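Local coordinates for protein transcriptional regulator URE2 (Saccharomyces cerevisiae, PDB 1K0D) that represses nitrogen-utilization genes when nitrogen is plentiful by binding phosphorylated GATA transcriptional activators and holding them in the cytoplasm, and has glutathione peroxidase activity, at residues L82-W85 and A89-L92. Residues are numbered along the deposited sequence; the frame is centred on the assembly and turned at random.
Sequences LSIW and AILL
Ile84 presses the methyl branch CG2 against the first turn of helix 87-102, where it settles between Ala89 and Ile90. Its CG2 lies 3.9 Å from Ala89 CB and equally far, 3.9 Å, from Ile90 CG1, and it also rests on the backbone that joins these two residues. With CG1 turned beside the backbone N and anti to the carbonyl carbon (chi1 -49°), the methyl CG2 of Ile84 stands anti to the N and is the branch that meets the helix; the side chain also touches His93, one turn further along. Ile90 turns its longer branch to the strand, where CG1 and CD1 each lie about 3.5 Å from Ile84 O, in van der Waals contact. Ala89 makes a similar contact nearer the turn, its CB 3.5 Å from Trp85 O. The side chain of Trp85 sets off away from the helix, and its indole meets Trp121 and Phe124 of the second subunit edge-to-face. Backbone hydrogen bonds of Leu82 with Asp76 and of Ile84 with Leu74 tie this edge strand to its antiparallel neighbour, and Val34 of helix 29-40 packs on Ile90. Between the two segments lie Glu86 and Ser87, which line the glutathione pocket. Strands 73-76 and 82-85 followed by helix 87-102 form the beta-beta-alpha unit that closes the thioredoxin-like N-terminal domain of the glutathione S-transferase fold.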
loop_
_atom_site.group_PDB
_atom_site.type_symbol
_atom_site.label_atom_id
_atom_site.label_comp_id
_atom_site.label_asym_id
_atom_site.label_seq_id
_atom_site.Cartn_x
_atom_site.Cartn_y
_atom_site.Cartn_z
ATOM N N LEU B 82 -19.873 2.797 -6.087
ATOM C CA LEU B 82 -18.852 1.945 -5.483
ATOM C C LEU B 82 -17.856 2.865 -4.803
ATOM O O LEU B 82 -17.434 3.869 -5.377
ATOM C CB LEU B 82 -18.112 1.132 -6.548
ATOM C CG LEU B 82 -16.864 0.386 -6.055
ATOM C CD1 LEU B 82 -17.288 -0.761 -5.138
ATOM C CD2 LEU B 82 -16.076 -0.146 -7.239
ATOM N N SER B 83 -17.477 2.522 -3.583
ATOM C CA SER B 83 -16.523 3.329 -2.843
ATOM C C SER B 83 -15.149 2.658 -2.752
ATOM O O SER B 83 -15.037 1.500 -2.344
ATOM C CB SER B 83 -17.058 3.589 -1.435
ATOM O OG SER B 83 -16.054 4.180 -0.631
ATOM N N ILE B 84 -14.106 3.379 -3.148
ATOM C CA ILE B 84 -12.752 2.844 -3.058
ATOM C C ILE B 84 -11.938 3.778 -2.164
ATOM O O ILE B 84 -11.938 4.997 -2.363
ATOM C CB ILE B 84 -12.050 2.754 -4.437
ATOM C CG1 ILE B 84 -12.956 2.077 -5.472
ATOM C CG2 ILE B 84 -10.776 1.935 -4.306
ATOM C CD1 ILE B 84 -13.876 3.035 -6.225
ATOM N N TRP B 85 -11.268 3.215 -1.164
ATOM C CA TRP B 85 -10.452 4.009 -0.253
ATOM C C TRP B 85 -9.019 3.485 -0.330
ATOM O O TRP B 85 -8.799 2.373 -0.803
ATOM C CB TRP B 85 -11.014 3.942 1.172
ATOM C CG TRP B 85 -11.365 2.568 1.624
ATOM C CD1 TRP B 85 -12.386 1.787 1.163
ATOM C CD2 TRP B 85 -10.688 1.801 2.620
ATOM N NE1 TRP B 85 -12.387 0.575 1.816
ATOM C CE2 TRP B 85 -11.355 0.558 2.716
ATOM C CE3 TRP B 85 -9.580 2.042 3.445
ATOM C CZ2 TRP B 85 -10.951 -0.444 3.605
ATOM C CZ3 TRP B 85 -9.178 1.045 4.333
ATOM C CH2 TRP B 85 -9.864 -0.182 4.403
ATOM N N ALA B 89 -5.199 1.817 -3.868
ATOM C CA ALA B 89 -6.285 1.027 -4.447
ATOM C C ALA B 89 -7.056 1.882 -5.449
ATOM O O ALA B 89 -7.534 1.383 -6.469
ATOM C CB ALA B 89 -7.227 0.511 -3.339
ATOM N N ILE B 90 -7.187 3.173 -5.154
ATOM C CA ILE B 90 -7.893 4.068 -6.065
ATOM C C ILE B 90 -7.157 4.129 -7.416
ATOM O O ILE B 90 -7.790 4.045 -8.470
ATOM C CB ILE B 90 -8.032 5.498 -5.454
ATOM C CG1 ILE B 90 -8.987 5.455 -4.251
ATOM C CG2 ILE B 90 -8.588 6.469 -6.490
ATOM C CD1 ILE B 90 -9.075 6.756 -3.488
ATOM N N LEU B 91 -5.829 4.245 -7.383
ATOM C CA LEU B 91 -5.043 4.311 -8.616
ATOM C C LEU B 91 -5.203 3.063 -9.461
ATOM O O LEU B 91 -5.409 3.156 -10.679
ATOM C CB LEU B 91 -3.550 4.532 -8.328
ATOM C CG LEU B 91 -3.141 5.841 -7.644
ATOM C CD1 LEU B 91 -1.663 6.116 -7.912
ATOM C CD2 LEU B 91 -4.003 6.985 -8.153
ATOM N N LEU B 92 -5.112 1.895 -8.825
ATOM C CA LEU B 92 -5.264 0.647 -9.558
ATOM C C LEU B 92 -6.675 0.541 -10.129
ATOM O O LEU B 92 -6.875 0.018 -11.216
ATOM C CB LEU B 92 -4.958 -0.563 -8.662
ATOM C CG LEU B 92 -3.481 -0.753 -8.290
ATOM C CD1 LEU B 92 -3.317 -2.063 -7.526
ATOM C CD2 LEU B 92 -2.611 -0.766 -9.560
#